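Local coordinates for protein ribonuclease J (Methanolobus psychrophilus R15, PDB 5HAB) that degrades RNA as an exoribonuclease, probably from the 5' end, using a metallo-beta-lactamase core joined to a beta-CASP domain, at residues 122-127 with 132-137; 202-207 with 274-279; 428-433 with 439-444. The protein carries 1 engineered substitution. All coordinates share one frame; numbering follows the deposited sequence.

Contact 1 of 3, residues 122-127 with 132-137; sequences APIIAT and ALIKHQ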
loop_
_atom_site.group_PDB
_atom_site.type_symbol
_atom_site.label_atom_id
_atom_site.label_comp_id
_atom_site.label_asym_id
_atom_site.label_seq_id
_atom_site.Cartn_x
_atom_site.Cartn_y
_atom_site.Cartn_z
ATOM N N ALA B 122 -38.168 20.877 -18.421
ATOM C CA ALA B 122 -38.317 19.447 -18.646
ATOM C C ALA B 122 -38.793 18.747 -17.377
ATOM O O ALA B 122 -38.475 19.178 -16.270
ATOM C CB ALA B 122 -36.993 18.846 -19.129
ATOM N N PRO B 123 -39.591 17.683 -17.535
ATOM C CA PRO B 123 -39.995 16.847 -16.402
ATOM C C PRO B 123 -38.859 15.932 -15.948
ATOM O O PRO B 123 -37.963 15.627 -16.736
ATOM C CB PRO B 123 -41.147 16.029 -16.972
ATOM C CG PRO B 123 -40.778 15.868 -18.401
ATOM C CD PRO B 123 -40.101 17.153 -18.811
ATOM N N ILE B 124 -38.907 15.490 -14.698
ATOM C CA ILE B 124 -37.946 14.525 -14.183
ATOM C C ILE B 124 -38.574 13.142 -14.216
ATOM O O ILE B 124 -39.643 12.941 -13.659
ATOM C CB ILE B 124 -37.504 14.897 -12.765
ATOM C CG1 ILE B 124 -36.778 16.243 -12.773
ATOM C CG2 ILE B 124 -36.621 13.805 -12.185
ATOM C CD1 ILE B 124 -36.465 16.776 -11.397
ATOM N N ILE B 125 -37.923 12.187 -14.870
ATOM C CA ILE B 125 -38.489 10.850 -14.988
ATOM C C ILE B 125 -37.704 9.894 -14.100
ATOM O O ILE B 125 -36.471 9.866 -14.142
ATOM C CB ILE B 125 -38.493 10.362 -16.439
ATOM C CG1 ILE B 125 -39.146 11.398 -17.355
ATOM C CG2 ILE B 125 -39.205 9.020 -16.542
ATOM C CD1 ILE B 125 -38.905 11.138 -18.829
ATOM N N ALA B 126 -38.413 9.117 -13.288
ATOM C CA ALA B 126 -37.738 8.236 -12.339
ATOM C C ALA B 126 -38.652 7.132 -11.825
ATOM O O ALA B 126 -39.853 7.131 -12.090
ATOM C CB ALA B 126 -37.186 9.050 -11.171
ATOM N N THR B 127 -38.071 6.180 -11.105
ATOM C CA THR B 127 -38.843 5.115 -10.480
ATOM C C THR B 127 -39.616 5.660 -9.281
ATOM O O THR B 127 -39.215 6.674 -8.704
ATOM C CB THR B 127 -37.929 3.960 -10.027
ATOM O OG1 THR B 127 -36.977 4.451 -9.073
ATOM C CG2 THR B 127 -37.210 3.348 -11.218
ATOM N N ALA B 132 -40.257 9.619 -5.235
ATOM C CA ALA B 132 -40.613 10.021 -3.881
ATOM C C ALA B 132 -39.463 10.770 -3.214
ATOM O O ALA B 132 -39.680 11.802 -2.582
ATOM C CB ALA B 132 -41.014 8.814 -3.050
ATOM N N LEU B 133 -38.242 10.255 -3.352
ATOM C CA LEU B 133 -37.091 10.903 -2.718
ATOM C C LEU B 133 -36.797 12.274 -3.325
ATOM O O LEU B 133 -36.430 13.221 -2.613
ATOM C CB LEU B 133 -35.848 10.025 -2.831
ATOM C CG LEU B 133 -35.890 8.719 -2.042
ATOM C CD1 LEU B 133 -34.806 7.789 -2.549
ATOM C CD2 LEU B 133 -35.753 8.981 -0.554
ATOM N N ILE B 134 -36.947 12.369 -4.644
ATOM C CA ILE B 134 -36.755 13.635 -5.334
ATOM C C ILE B 134 -37.809 14.635 -4.869
ATOM O O ILE B 134 -37.484 15.780 -4.570
ATOM C CB ILE B 134 -36.783 13.472 -6.862
ATOM C CG1 ILE B 134 -35.597 12.629 -7.339
ATOM C CG2 ILE B 134 -36.731 14.835 -7.531
ATOM C CD1 ILE B 134 -35.655 12.307 -8.820
ATOM N N LYS B 135 -39.070 14.212 -4.799
ATOM C CA LYS B 135 -40.119 15.111 -4.307
ATOM C C LYS B 135 -39.850 15.590 -2.890
ATOM O O LYS B 135 -39.904 16.791 -2.617
ATOM C CB LYS B 135 -41.505 14.456 -4.350
ATOM C CG LYS B 135 -42.054 14.216 -5.727
ATOM C CD LYS B 135 -43.454 13.642 -5.652
ATOM C CE LYS B 135 -43.940 13.220 -7.023
ATOM N NZ LYS B 135 -45.271 12.561 -6.965
ATOM N N HIS B 136 -39.557 14.651 -1.993
ATOM C CA HIS B 136 -39.295 15.001 -0.602
ATOM C C HIS B 136 -38.108 15.949 -0.501
ATOM O O HIS B 136 -38.049 16.778 0.401
ATOM C CB HIS B 136 -39.057 13.746 0.245
ATOM C CG HIS B 136 -40.283 12.905 0.424
ATOM N ND1 HIS B 136 -40.264 11.683 1.064
ATOM C CD2 HIS B 136 -41.563 13.105 0.033
ATOM C CE1 HIS B 136 -41.484 11.169 1.060
ATOM N NE2 HIS B 136 -42.289 12.013 0.440
ATOM N N GLN B 137 -37.169 15.832 -1.433
ATOM C CA GLN B 137 -35.990 16.686 -1.399
ATOM C C GLN B 137 -36.282 18.088 -1.947
ATOM O O GLN B 137 -35.849 19.081 -1.367
ATOM C CB GLN B 137 -34.849 16.033 -2.171
ATOM C CG GLN B 137 -33.690 16.950 -2.475
ATOM C CD GLN B 137 -32.511 16.196 -3.050
ATOM O OE1 GLN B 137 -32.404 16.023 -4.264
ATOM N NE2 GLN B 137 -31.616 15.742 -2.177
#
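I124 and I134 both set CG1 beside the backbone N (chi1 -63° and -65°), which leaves CG2 anti to it, but each offers a different branch to the contact. In I134, CG1 stands anti to the carbonyl carbon and chi2 (174°) extends CD1 toward the strand, where it meets the short CG2 branch of I124. I124 CG2 and I134 CD1 approach to 3.8 Å, the two side chains running at a slant to one another. A126, two residues further along the same strand face, gives I134 CD1 a second, looser neighbour in its CB at 4.3 Å. The order of sizes fits: a long, branched isoleucine spans the gap, and a methyl suffices where its tip arrives. The contact is purely apolar and buried, with no hydrogen bond across it. T127 holds the N-cap position as the chain turns from strand into helix, and its OG1 bonds to T130 OG1 and D178 O. Helix 128-138 is the connection of a beta-alpha-beta unit between parallel strands 124-126 and 150-152. I113 of helix 113-116 touches both isoleucines, I134 also reaches C102 of strand 96-102, and helix 293-304 packs on A132, L133 and H136.

Contact 2 of 3, residues 202-207 with 274-279; sequences TPTLGE and VNSIVQ
T204 and S276 face each other through their hydroxyls, but T204 OG1 and S276 OG lie 4.5 Å apart, too far for a direct hydrogen bond. A water stands between them. It is 3.1 Å from T204 OG1 and modelled at 2.4 Å from S276 OG, a separation too short to be trusted, so the bridge is plausible but its exact geometry is doubtful. T204 has chi1 of 63°, which sets OG1 beside both the backbone N and the carbonyl carbon while the methyl CG2 stands anti to the latter. Threonine suits a loop residue that must offer both: the hydroxyl serves the water, and the side chain also packs on E241, H245 and A272. The firmer polar partner of S276 OG is H245 ND1, on helix 241-253, so this small serine ties two helices together besides facing the loop.

The two segments come from different parts of the fold. Residues 202-207 form a loop between strand 189-194 and helix 211-220, in the beta-lactamase module, whereas 274-279 lie on helix 271-283 of the beta-CASP region; the contact therefore belongs to the seam between the two modules of a beta-CASP nuclease.

Van der Waals packing supplies the rest. L205 CD1 meets N275 ND2 at 3.5 Å, the two side chains slanting across one another. In N275, CG lies anti to the main-chain N (chi1 -168°), swinging the amide toward the loop, and the turn about chi2 (46°) puts ND2 nearer the methyl, whereas N275 OD1 stays 5.0 Å from L205 CD1. Leucine is useful here for its reach: beyond N275 it touches I271 and A272 on the same helix and I177 and I308 on loops. I308 is shared, since N275 packs on it too.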
loop_
_atom_site.group_PDB
_atom_site.type_symbol
_atom_site.label_atom_id
_atom_site.label_comp_id
_atom_site.label_asym_id
_atom_site.label_seq_id
_atom_site.Cartn_x
_atom_site.Cartn_y
_atom_site.Cartn_z
ATOM N N THR B 202 -29.030 -13.259 -6.766
ATOM C CA THR B 202 -29.764 -13.605 -5.555
ATOM C C THR B 202 -29.963 -12.366 -4.682
ATOM O O THR B 202 -29.444 -12.301 -3.568
ATOM C CB THR B 202 -29.040 -14.709 -4.734
ATOM O OG1 THR B 202 -27.746 -14.247 -4.326
ATOM C CG2 THR B 202 -28.872 -15.984 -5.555
ATOM N N PRO B 203 -30.720 -11.374 -5.186
ATOM C CA PRO B 203 -30.948 -10.155 -4.402
ATOM C C PRO B 203 -31.788 -10.444 -3.170
ATOM O O PRO B 203 -32.497 -11.446 -3.144
ATOM C CB PRO B 203 -31.705 -9.237 -5.373
ATOM C CG PRO B 203 -31.646 -9.911 -6.711
ATOM C CD PRO B 203 -31.485 -11.364 -6.443
ATOM N N THR B 204 -31.713 -9.581 -2.166
ATOM C CA THR B 204 -32.517 -9.761 -0.968
ATOM C C THR B 204 -33.761 -8.868 -0.955
ATOM O O THR B 204 -34.529 -8.898 0.006
ATOM C CB THR B 204 -31.698 -9.496 0.311
ATOM O OG1 THR B 204 -31.253 -8.136 0.330
ATOM C CG2 THR B 204 -30.488 -10.423 0.378
ATOM N N LEU B 205 -33.969 -8.076 -2.005
ATOM C CA LEU B 205 -35.142 -7.200 -2.035
ATOM C C LEU B 205 -35.733 -6.966 -3.424
ATOM O O LEU B 205 -36.919 -7.222 -3.646
ATOM C CB LEU B 205 -34.800 -5.849 -1.405
ATOM C CG LEU B 205 -35.897 -5.230 -0.539
ATOM C CD1 LEU B 205 -36.436 -6.241 0.457
ATOM C CD2 LEU B 205 -35.385 -3.993 0.179
ATOM N N GLY B 206 -34.923 -6.473 -4.351
ATOM C CA GLY B 206 -35.395 -6.197 -5.697
ATOM C C GLY B 206 -35.673 -7.439 -6.522
ATOM O O GLY B 206 -36.028 -8.493 -5.994
ATOM N N GLU B 207 -35.507 -7.307 -7.832
ATOM C CA GLU B 207 -35.752 -8.403 -8.755
ATOM C C GLU B 207 -34.440 -8.831 -9.397
ATOM O O GLU B 207 -33.456 -8.087 -9.379
ATOM C CB GLU B 207 -36.751 -7.999 -9.840
ATOM C CG GLU B 207 -38.126 -7.620 -9.334
ATOM C CD GLU B 207 -39.036 -7.153 -10.453
ATOM O OE1 GLU B 207 -38.594 -6.313 -11.269
ATOM O OE2 GLU B 207 -40.188 -7.631 -10.523
ATOM N N VAL B 274 -30.756 -2.518 5.579
ATOM C CA VAL B 274 -31.535 -2.140 6.754
ATOM C C VAL B 274 -32.620 -3.177 7.037
ATOM O O VAL B 274 -32.841 -3.566 8.189
ATOM C CB VAL B 274 -32.154 -0.745 6.580
ATOM C CG1 VAL B 274 -33.106 -0.437 7.728
ATOM C CG2 VAL B 274 -31.068 0.317 6.488
ATOM N N ASN B 275 -33.279 -3.626 5.973
ATOM C CA ASN B 275 -34.287 -4.674 6.052
ATOM C C ASN B 275 -33.713 -5.909 6.738
ATOM O O ASN B 275 -34.256 -6.388 7.753
ATOM C CB ASN B 275 -34.798 -5.029 4.650
ATOM C CG ASN B 275 -36.050 -5.887 4.681
ATOM O OD1 ASN B 275 -36.985 -5.610 5.432
ATOM N ND2 ASN B 275 -36.074 -6.932 3.860
ATOM N N SER B 276 -32.612 -6.412 6.179
ATOM C CA SER B 276 -31.912 -7.551 6.760
ATOM C C SER B 276 -31.656 -7.327 8.243
ATOM O O SER B 276 -31.912 -8.211 9.064
ATOM C CB SER B 276 -30.591 -7.807 6.032
ATOM O OG SER B 276 -30.813 -8.417 4.774
ATOM N N ILE B 277 -31.188 -6.132 8.587
ATOM C CA ILE B 277 -30.859 -5.830 9.972
ATOM C C ILE B 277 -32.078 -5.927 10.887
ATOM O O ILE B 277 -31.990 -6.530 11.960
ATOM C CB ILE B 277 -30.210 -4.450 10.101
ATOM C CG1 ILE B 277 -28.918 -4.399 9.287
ATOM C CG2 ILE B 277 -29.907 -4.141 11.557
ATOM C CD1 ILE B 277 -28.311 -3.027 9.200
ATOM N N VAL B 278 -33.215 -5.363 10.481
ATOM C CA VAL B 278 -34.375 -5.390 11.377
ATOM C C VAL B 278 -34.910 -6.820 11.504
ATOM O O VAL B 278 -35.345 -7.226 12.593
ATOM C CB VAL B 278 -35.488 -4.395 10.936
ATOM C CG1 VAL B 278 -34.938 -2.972 10.873
ATOM C CG2 VAL B 278 -36.120 -4.795 9.617
ATOM N N GLN B 279 -34.847 -7.596 10.421
ATOM C CA GLN B 279 -35.209 -9.013 10.515
ATOM C C GLN B 279 -34.318 -9.753 11.525
ATOM O O GLN B 279 -34.804 -10.549 12.336
ATOM C CB GLN B 279 -35.132 -9.694 9.150
ATOM C CG GLN B 279 -36.190 -9.224 8.166
ATOM C CD GLN B 279 -36.088 -9.924 6.821
ATOM O OE1 GLN B 279 -35.024 -10.419 6.442
ATOM N NE2 GLN B 279 -37.201 -9.974 6.094
HETATM O O HOH W 1 -29.422 -7.873 2.854
#

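Contact 3 of 3, residues 428-433 with 439-444; sequences VIPAHG and SEYIQM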
loop_
_atom_site.group_PDB
_atom_site.type_symbol
_atom_site.label_atom_id
_atom_site.label_comp_id
_atom_site.label_asym_id
_atom_site.label_seq_id
_atom_site.Cartn_x
_atom_site.Cartn_y
_atom_site.Cartn_z
ATOM N N VAL B 428 -18.669 2.205 -26.926
ATOM C CA VAL B 428 -18.693 2.150 -25.468
ATOM C C VAL B 428 -18.026 3.382 -24.884
ATOM O O VAL B 428 -16.987 3.828 -25.371
ATOM C CB VAL B 428 -18.014 0.882 -24.929
ATOM C CG1 VAL B 428 -18.420 0.656 -23.477
ATOM C CG2 VAL B 428 -18.375 -0.314 -25.770
ATOM N N ILE B 429 -18.634 3.931 -23.838
ATOM C CA ILE B 429 -18.099 5.105 -23.165
ATOM C C ILE B 429 -18.090 4.842 -21.667
ATOM O O ILE B 429 -19.151 4.679 -21.062
ATOM C CB ILE B 429 -18.914 6.377 -23.491
ATOM C CG1 ILE B 429 -18.948 6.637 -25.001
ATOM C CG2 ILE B 429 -18.376 7.588 -22.709
ATOM C CD1 ILE B 429 -20.119 5.982 -25.719
ATOM N N PRO B 430 -16.896 4.800 -21.060
ATOM C CA PRO B 430 -16.868 4.640 -19.604
ATOM C C PRO B 430 -17.186 5.935 -18.875
ATOM O O PRO B 430 -16.825 7.013 -19.337
ATOM C CB PRO B 430 -15.427 4.182 -19.326
ATOM C CG PRO B 430 -14.633 4.722 -20.469
ATOM C CD PRO B 430 -15.558 4.660 -21.663
ATOM N N ALA B 431 -17.857 5.812 -17.736
ATOM C CA ALA B 431 -18.309 6.961 -16.961
ATOM C C ALA B 431 -18.213 6.649 -15.467
ATOM O O ALA B 431 -17.762 5.567 -15.091
ATOM C CB ALA B 431 -19.733 7.319 -17.340
ATOM N N HIS B 432 -18.654 7.584 -14.628
ATOM C CA HIS B 432 -18.686 7.384 -13.173
ATOM C C HIS B 432 -17.325 7.008 -12.601
ATOM O O HIS B 432 -17.197 5.997 -11.911
ATOM C CB HIS B 432 -19.696 6.294 -12.785
ATOM C CG HIS B 432 -21.120 6.756 -12.755
ATOM N ND1 HIS B 432 -21.665 7.564 -13.730
ATOM C CD2 HIS B 432 -22.112 6.518 -11.865
ATOM C CE1 HIS B 432 -22.932 7.806 -13.440
ATOM N NE2 HIS B 432 -23.229 7.178 -12.316
ATOM N N GLY B 433 -16.311 7.820 -12.869
ATOM C CA GLY B 433 -15.011 7.567 -12.285
ATOM C C GLY B 433 -13.914 8.489 -12.764
ATOM O O GLY B 433 -14.147 9.403 -13.558
ATOM N N SER B 439 -9.239 3.894 -17.530
ATOM C CA SER B 439 -8.124 3.122 -18.087
ATOM C C SER B 439 -8.309 1.629 -17.844
ATOM O O SER B 439 -8.076 0.796 -18.747
ATOM C CB SER B 439 -6.793 3.578 -17.488
ATOM O OG SER B 439 -6.562 4.948 -17.765
ATOM N N GLU B 440 -8.746 1.294 -16.628
ATOM C CA GLU B 440 -9.048 -0.110 -16.321
ATOM C C GLU B 440 -10.108 -0.625 -17.296
ATOM O O GLU B 440 -9.939 -1.683 -17.958
ATOM C CB GLU B 440 -9.569 -0.272 -14.889
ATOM C CG GLU B 440 -8.791 0.471 -13.811
ATOM C CD GLU B 440 -7.541 -0.250 -13.370
ATOM O OE1 GLU B 440 -7.332 -1.407 -13.796
ATOM O OE2 GLU B 440 -6.775 0.342 -12.579
ATOM N N TYR B 441 -11.194 0.146 -17.400
ATOM C CA TYR B 441 -12.307 -0.270 -18.243
ATOM C C TYR B 441 -11.838 -0.467 -19.679
ATOM O O TYR B 441 -12.223 -1.433 -20.334
ATOM C CB TYR B 441 -13.471 0.739 -18.223
ATOM C CG TYR B 441 -14.649 0.187 -18.989
ATOM C CD1 TYR B 441 -14.748 0.347 -20.370
ATOM C CD2 TYR B 441 -15.626 -0.554 -18.343
ATOM C CE1 TYR B 441 -15.804 -0.200 -21.079
ATOM C CE2 TYR B 441 -16.696 -1.087 -19.040
ATOM C CZ TYR B 441 -16.775 -0.912 -20.408
ATOM O OH TYR B 441 -17.824 -1.457 -21.106
ATOM N N ILE B 442 -11.005 0.455 -20.148
ATOM C CA ILE B 442 -10.507 0.459 -21.517
ATOM C C ILE B 442 -9.751 -0.825 -21.804
ATOM O O ILE B 442 -9.929 -1.425 -22.866
ATOM C CB ILE B 442 -9.610 1.692 -21.768
ATOM C CG1 ILE B 442 -10.459 2.953 -21.955
ATOM C CG2 ILE B 442 -8.678 1.463 -22.962
ATOM C CD1 ILE B 442 -9.663 4.232 -21.883
ATOM N N GLN B 443 -8.915 -1.256 -20.861
ATOM C CA GLN B 443 -8.165 -2.499 -21.086
ATOM C C GLN B 443 -9.107 -3.707 -21.168
ATOM O O GLN B 443 -8.983 -4.562 -22.076
ATOM C CB GLN B 443 -7.107 -2.694 -19.998
ATOM C CG GLN B 443 -5.986 -1.662 -20.112
ATOM C CD GLN B 443 -4.911 -1.815 -19.058
ATOM O OE1 GLN B 443 -5.190 -1.824 -17.858
ATOM N NE2 GLN B 443 -3.664 -1.929 -19.506
ATOM N N MET B 444 -10.066 -3.764 -20.246
ATOM C CA MET B 444 -11.085 -4.814 -20.337
ATOM C C MET B 444 -11.823 -4.815 -21.694
ATOM O O MET B 444 -11.981 -5.860 -22.324
ATOM C CB MET B 444 -12.091 -4.672 -19.191
ATOM C CG MET B 444 -13.135 -5.779 -19.113
ATOM S SD MET B 444 -14.538 -5.569 -20.240
ATOM C CE MET B 444 -15.154 -3.969 -19.723
#
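Buried strand-to-helix packing joins V428 and P430 of strand 427-431 to Y441 of helix 435-447, the helix that follows directly in the chain. The strand pairs with strand 222-228, and V428 is also backbone-bonded to T455 and H457. The tyrosine does nearly all the work on the helical side. Y441 swings its ring trans to the main-chain N (chi1 -174°), along two strand residues of the same face. P430 CB approaches the root of the ring obliquely, 4.0 Å from Y441 CD1. Further out, V428 CG1 lies 3.7 Å from Y441 CE1 and only 3.2 Å from Y441 OH, with the valine crossing the tyrosine at about a right angle. Beta-branched valine suits the extended strand and offers CG1 to the ring; proline gives a compact, rigid apolar surface against its base. On one ring face M444 CE sits 3.3 Å above the plane toward the rim, and H416 of helix 413-423 makes an edge-to-face contact. Elsewhere on helix 435-447, I435 of the second subunit packs on S439 and I442. Beyond P430, H432 NE2 is hydrogen-bonded to H109 NE2. This is a strand-helix unit near the C-terminal end of the metallo-beta-lactamase core, where the Pro-Ala-His-Gly sequence at the end of the strand probably corresponds to beta-CASP motif C, whose histidine helps form the metal site in related nucleases.

Along the chain the three contacts follow in series, 122-127 with 132-137 first and 428-433 with 439-444 last. Their centres are 24 Å (contacts 1 and 2), 29 Å (1 and 3) and 30 Å (2 and 3) apart, and none touches another. Contacts 1 and 3 each fix a helix to the strand just before it, but on different mixed sheets of the beta-lactamase core: strand 124-126 lies within one, strand 427-431 next to strand 222-228 in the other. Contact 2 instead bridges 66 intervening residues to join that core to the beta-CASP module. All three come within about 6 to 9 Å of the bound RNA by nearest atoms, consistent with modules assembled around the substrate path.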